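Local coordinates for hypothetical protein PA2201 (Pseudomonas aeruginosa, PDB 2FEF) that is of unknown function but may serve as an immunity protein against a PoNe-type toxin, at residues R116-G119 with A120-S124; P224-Q227 with S228-E232; D283-D286 with Y287-R291. All coordinates share one frame; numbering follows the deposited sequence.

Interaction 1: residues R116-G119 with A120-S124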
# COMPACT_ATOMS: atom_id res chain seq x y z
N ARG B 116 1.31 1.82 -23.97
CA ARG B 116 0.14 1.80 -24.88
C ARG B 116 -1.04 2.54 -24.29
O ARG B 116 -1.76 3.27 -25.01
CB ARG B 116 -0.25 0.38 -25.22
CG ARG B 116 0.79 -0.32 -26.09
CD ARG B 116 0.54 -1.80 -26.04
NE ARG B 116 1.37 -2.52 -27.00
CZ ARG B 116 1.61 -3.82 -26.93
NH1 ARG B 116 1.13 -4.54 -25.91
NH2 ARG B 116 2.38 -4.41 -27.85
N LEU B 117 -1.24 2.40 -22.98
CA LEU B 117 -2.36 3.09 -22.31
C LEU B 117 -2.04 4.58 -22.21
O LEU B 117 -2.94 5.42 -22.32
CB LEU B 117 -2.62 2.49 -20.90
CG LEU B 117 -3.12 1.04 -20.96
CD1 LEU B 117 -3.10 0.42 -19.60
CD2 LEU B 117 -4.56 1.04 -21.49
N LEU B 118 -0.76 4.88 -22.03
CA LEU B 118 -0.33 6.28 -21.98
C LEU B 118 -0.57 6.91 -23.34
O LEU B 118 -1.12 8.01 -23.41
CB LEU B 118 1.16 6.39 -21.60
CG LEU B 118 1.74 7.81 -21.47
CD1 LEU B 118 1.03 8.61 -20.38
CD2 LEU B 118 3.27 7.71 -21.19
N GLY B 119 -0.14 6.24 -24.41
CA GLY B 119 -0.42 6.71 -25.79
C GLY B 119 -1.89 6.93 -26.09
O GLY B 119 -2.26 7.93 -26.67
N ALA B 120 -2.71 5.96 -25.71
CA ALA B 120 -4.15 6.03 -25.93
C ALA B 120 -4.79 7.19 -25.16
O ALA B 120 -5.70 7.86 -25.67
CB ALA B 120 -4.76 4.69 -25.52
N ALA B 121 -4.31 7.44 -23.95
CA ALA B 121 -4.81 8.59 -23.17
C ALA B 121 -4.45 9.90 -23.85
O ALA B 121 -5.22 10.84 -23.85
CB ALA B 121 -4.21 8.58 -21.75
N ARG B 122 -3.23 9.99 -24.36
CA ARG B 122 -2.79 11.24 -24.99
C ARG B 122 -3.54 11.46 -26.29
O ARG B 122 -3.87 12.60 -26.65
CB ARG B 122 -1.28 11.19 -25.21
CG ARG B 122 -0.48 11.43 -23.92
CD ARG B 122 0.93 10.96 -24.10
NE ARG B 122 1.75 11.38 -22.98
CZ ARG B 122 3.04 11.08 -22.85
NH1 ARG B 122 3.66 10.36 -23.77
NH2 ARG B 122 3.69 11.51 -21.77
N ASP B 123 -3.84 10.38 -26.99
CA ASP B 123 -4.70 10.46 -28.18
C ASP B 123 -6.09 10.95 -27.84
O ASP B 123 -6.64 11.82 -28.53
CB ASP B 123 -4.82 9.09 -28.86
CG ASP B 123 -3.52 8.63 -29.50
OD1 ASP B 123 -2.61 9.46 -29.72
OD2 ASP B 123 -3.44 7.41 -29.80
N SER B 124 -6.68 10.36 -26.80
CA SER B 124 -8.01 10.80 -26.35
C SER B 124 -8.04 12.31 -26.04
O SER B 124 -8.94 13.02 -26.51
CB SER B 124 -8.44 9.97 -25.12
OG SER B 124 -9.74 10.38 -24.69
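R116 O receives the amide of A120 at 2.9 Å, the first of four i to i+4 bonds that mark this piece of helix 97-127 as a regular alpha-helix turn. At the far end of the R116 side chain, NE is in a salt bridge with E171. L117 repeats the backbone pattern, its O taking A121 N at 2.9 Å, while its side chain packs on F62 and on W76 of helix 66-93. A121 packs against A69 and L70 of the same neighbouring helix, so the buried side of the turn is apolar.

L118 makes the one substantial side-chain contact. Its CG, anti to the backbone N (chi1 -178°), stands the leucine out from the helix, and the R122 chain, extended from CG to NE, reaches back over it. The two side chains cross obliquely, with L118 CD2 3.7 Å from R122 NH1, over one face of the guanidinium and offset toward its rim. The guanidinium plane thus rests on a hydrocarbon, while R122 NH1 bonds in turn to the carbonyl of A136.

At G119, the carbonyl O accepts D123 N at 2.9 Å with an N-H...O angle of 158°. The D123 carboxylate is turned to R126, with which OD1 forms a salt bridge; D123 CG nevertheless lies 3.2 Å from G119 O.

Interaction 2: residues P224-Q227 with S228-E232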
# COMPACT_ATOMS: atom_id res chain seq x y z
N PRO B 224 38.78 -2.43 -15.84
CA PRO B 224 38.90 -1.16 -15.12
C PRO B 224 37.55 -0.47 -14.83
O PRO B 224 37.38 0.09 -13.75
CB PRO B 224 39.77 -0.30 -16.06
CG PRO B 224 40.66 -1.33 -16.74
CD PRO B 224 39.63 -2.42 -17.06
N TYR B 225 36.62 -0.55 -15.78
CA TYR B 225 35.26 -0.05 -15.59
C TYR B 225 34.55 -0.71 -14.41
O TYR B 225 33.96 -0.00 -13.57
CB TYR B 225 34.44 -0.20 -16.89
CG TYR B 225 33.00 0.29 -16.78
CD1 TYR B 225 32.70 1.64 -16.93
CD2 TYR B 225 31.93 -0.62 -16.54
CE1 TYR B 225 31.37 2.09 -16.84
CE2 TYR B 225 30.60 -0.18 -16.46
CZ TYR B 225 30.33 1.18 -16.61
OH TYR B 225 29.02 1.63 -16.51
N LEU B 226 34.59 -2.05 -14.32
CA LEU B 226 34.00 -2.74 -13.18
C LEU B 226 34.66 -2.37 -11.85
O LEU B 226 33.97 -2.26 -10.83
CB LEU B 226 34.08 -4.27 -13.35
CG LEU B 226 33.05 -4.96 -14.24
CD1 LEU B 226 33.29 -6.45 -14.29
CD2 LEU B 226 31.63 -4.66 -13.70
N GLN B 227 35.98 -2.24 -11.84
CA GLN B 227 36.70 -1.89 -10.61
C GLN B 227 36.35 -0.49 -10.13
O GLN B 227 36.05 -0.29 -8.95
CB GLN B 227 38.22 -2.01 -10.78
CG GLN B 227 39.07 -1.62 -9.51
CD GLN B 227 38.77 -2.47 -8.28
OE1 GLN B 227 38.21 -3.56 -8.40
NE2 GLN B 227 39.12 -1.97 -7.09
N SER B 228 36.39 0.48 -11.05
CA SER B 228 36.24 1.87 -10.68
C SER B 228 34.78 2.29 -10.53
O SER B 228 34.44 3.03 -9.60
CB SER B 228 36.98 2.78 -11.67
OG SER B 228 36.22 2.99 -12.85
N GLN B 229 33.89 1.82 -11.42
CA GLN B 229 32.52 2.31 -11.37
C GLN B 229 31.58 1.49 -10.50
O GLN B 229 30.47 1.93 -10.20
CB GLN B 229 31.95 2.54 -12.80
CG GLN B 229 32.75 3.54 -13.68
CD GLN B 229 33.03 4.85 -12.98
OE1 GLN B 229 32.10 5.50 -12.46
NE2 GLN B 229 34.30 5.23 -12.92
N TYR B 230 32.03 0.30 -10.08
CA TYR B 230 31.19 -0.55 -9.25
C TYR B 230 31.90 -0.79 -7.93
O TYR B 230 31.46 -0.28 -6.92
CB TYR B 230 30.82 -1.86 -9.95
CG TYR B 230 29.75 -1.64 -10.95
CD1 TYR B 230 30.05 -1.18 -12.24
CD2 TYR B 230 28.40 -1.79 -10.59
CE1 TYR B 230 29.02 -0.91 -13.16
CE2 TYR B 230 27.38 -1.54 -11.51
CZ TYR B 230 27.69 -1.09 -12.78
OH TYR B 230 26.67 -0.86 -13.65
N ARG B 231 33.03 -1.51 -7.95
CA ARG B 231 33.65 -1.90 -6.71
C ARG B 231 34.08 -0.70 -5.87
O ARG B 231 33.74 -0.65 -4.69
CB ARG B 231 34.80 -2.91 -6.91
CG ARG B 231 35.33 -3.45 -5.57
CD ARG B 231 36.35 -4.55 -5.75
NE ARG B 231 37.35 -4.50 -4.68
CZ ARG B 231 38.62 -4.90 -4.80
NH1 ARG B 231 39.09 -5.40 -5.94
NH2 ARG B 231 39.43 -4.78 -3.75
N GLU B 232 34.79 0.25 -6.47
CA GLU B 232 35.26 1.45 -5.75
C GLU B 232 34.14 2.42 -5.38
O GLU B 232 34.24 3.15 -4.37
CB GLU B 232 36.37 2.15 -6.55
CG GLU B 232 37.66 1.33 -6.52
CD GLU B 232 38.76 1.85 -7.46
OE1 GLU B 232 38.58 2.87 -8.16
OE2 GLU B 232 39.83 1.20 -7.49
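L226 O is approached by two successive amides: R231 N bonds to it at 3.1 Å with a nearly straight N-H...O angle of 170°, whereas Y230 N makes only a weak bond. The next bond, Q227 O to E232 N at 2.8 Å, is again i to i+5. Helix 223-234 therefore changes from the i+4 pattern of P224-S228 and Y225-Q229 to a wider pi-type turn, a pi-bulge within an alpha-helix.

Both ends of the Q227 amide are used: NE2 as donor, OE1 as acceptor. Bending at chi2 (60°) turns its end back over the following turn, where NE2 donates to E232 OE2 at 3.3 Å. The donor lies on the anti side of OE2, tilted 33° out of the carboxylate plane, which is almost perpendicular to the amide. OE1 receives a weak bond from R231 NH1, and NE2 lies above one face of that guanidinium.

On the buried side, the edge of the Y230 ring meets Y225, with Y225 CE2 near its plane, 3.7 Å from Y230 CE1. R246 makes a cation-pi contact with the Y230 ring. Q229 CB lies over one face of the Y225 ring, toward its rim.

Both tyrosine hydroxyls bond to E259 OE2, and Y230 OH also to W253 NE1. Y225 and L226 pack on V260 of helix 258-267, while Y225 and Q229 touch P203 of helix 201-204, setting the turn against both helices.

Interaction 3: residues D283-D286 with Y287-R291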
# COMPACT_ATOMS: atom_id res chain seq x y z
N ASP B 283 26.69 -16.01 -13.83
CA ASP B 283 25.75 -17.15 -13.93
C ASP B 283 24.65 -16.89 -14.94
O ASP B 283 24.10 -17.81 -15.55
CB ASP B 283 25.16 -17.58 -12.56
CG ASP B 283 23.98 -16.70 -12.11
OD1 ASP B 283 24.23 -15.56 -11.64
OD2 ASP B 283 22.82 -17.15 -12.22
N LEU B 284 24.33 -15.60 -15.13
CA LEU B 284 23.33 -15.24 -16.11
C LEU B 284 23.90 -15.17 -17.51
O LEU B 284 23.20 -15.53 -18.48
CB LEU B 284 22.62 -13.91 -15.75
CG LEU B 284 21.82 -13.99 -14.45
CD1 LEU B 284 21.03 -12.68 -14.22
CD2 LEU B 284 20.82 -15.20 -14.51
N VAL B 285 25.15 -14.72 -17.62
CA VAL B 285 25.88 -14.89 -18.88
C VAL B 285 25.77 -16.35 -19.33
O VAL B 285 25.41 -16.63 -20.48
CB VAL B 285 27.34 -14.40 -18.77
CG1 VAL B 285 28.13 -14.72 -20.09
CG2 VAL B 285 27.35 -12.87 -18.44
N ASP B 286 26.07 -17.28 -18.42
CA ASP B 286 26.04 -18.70 -18.74
C ASP B 286 24.64 -19.15 -19.16
O ASP B 286 24.50 -19.87 -20.15
CB ASP B 286 26.58 -19.53 -17.57
CG ASP B 286 28.06 -19.25 -17.27
OD1 ASP B 286 28.78 -18.73 -18.16
OD2 ASP B 286 28.52 -19.57 -16.12
N TYR B 287 23.62 -18.71 -18.41
CA TYR B 287 22.22 -19.03 -18.65
C TYR B 287 21.77 -18.59 -20.05
O TYR B 287 21.21 -19.39 -20.80
CB TYR B 287 21.31 -18.36 -17.60
CG TYR B 287 19.84 -18.47 -17.90
CD1 TYR B 287 19.15 -19.66 -17.70
CD2 TYR B 287 19.13 -17.38 -18.43
CE1 TYR B 287 17.80 -19.77 -17.98
CE2 TYR B 287 17.77 -17.49 -18.70
CZ TYR B 287 17.12 -18.70 -18.51
OH TYR B 287 15.77 -18.81 -18.77
N ALA B 288 22.02 -17.31 -20.38
CA ALA B 288 21.63 -16.76 -21.67
C ALA B 288 22.34 -17.51 -22.84
O ALA B 288 21.70 -17.83 -23.85
CB ALA B 288 21.96 -15.27 -21.71
N ARG B 289 23.63 -17.81 -22.67
CA ARG B 289 24.39 -18.51 -23.72
C ARG B 289 23.82 -19.90 -23.92
O ARG B 289 23.55 -20.29 -25.06
CB ARG B 289 25.88 -18.56 -23.40
CG ARG B 289 26.57 -17.19 -23.49
CD ARG B 289 28.02 -17.26 -23.04
NE ARG B 289 28.73 -16.04 -23.40
CZ ARG B 289 29.98 -15.76 -23.02
NH1 ARG B 289 30.66 -16.61 -22.27
NH2 ARG B 289 30.54 -14.62 -23.39
N ALA B 290 23.62 -20.64 -22.82
CA ALA B 290 23.06 -22.01 -22.90
C ALA B 290 21.66 -22.04 -23.52
O ALA B 290 21.37 -22.90 -24.36
CB ALA B 290 23.05 -22.66 -21.52
N ARG B 291 20.81 -21.09 -23.11
CA ARG B 291 19.44 -21.04 -23.61
C ARG B 291 19.40 -20.65 -25.08
O ARG B 291 18.59 -21.19 -25.83
CB ARG B 291 18.56 -20.09 -22.77
CG ARG B 291 17.07 -20.43 -22.80
CD ARG B 291 16.24 -19.48 -22.00
NE ARG B 291 14.82 -19.82 -21.95
CZ ARG B 291 13.94 -19.54 -22.92
NH1 ARG B 291 12.65 -19.85 -22.77
NH2 ARG B 291 14.35 -18.90 -24.02
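V285 CG1 lies 3.5 Å above the guanidinium plane of R289, over its centre, and 3.6 Å from R289 CZ. The two side chains run side by side on a regular alpha-helical turn of helix 282-292. V285 CG1 is anti to the backbone N (chi1 175°) and R289 is extended from CG to NE, laying the methyl against the guanidinium face. V285 and L284 pack on L158 of helix 146-158, A288 on V265 of helix 258-267 and Y287 on A98 of helix 97-127.

Four consecutive carbonyls are satisfied by i+4 amides: D283 O by Y287 N, L284 O by A288 N, V285 O by R289 N and D286 O by A290 N. That of A288 N to L284 O is the straightest, 2.9 Å and 175°.

R289 NH2 donates to the carbonyls of G264 and W269, D283 OD2 forms a salt bridge with R30, and D286 OD1 one with R275. D286 OD1 and R289 NH1, of opposite charge, stand 5.0 Å apart.

The R289 guanidinium thus has one face packed by the V285 CG1 methyl while its NH2 bonds to two main-chain oxygens, which probably fixes its orientation without a carboxylate from its own turn.

Overall arrangement
All three contacts are local turns of helices, partly buried, with no touch between them. Interaction 1 lies on the opposite side of the chain's centre from interactions 2 and 3, its centre about 41 Å and 37 Å from theirs. Interactions 2 and 3 are closer, with nearest atoms about 10 Å apart, and both pack on helix 258-267. Helix 97-127 carries interaction 1 and, near its other end, touches 283-291. Interactions 1 and 3 share an aliphatic group over an arginine face in a regular alpha-helix; interaction 2 instead widens the turn, with a surface amide bonded to charged neighbours and buried tyrosines beneath.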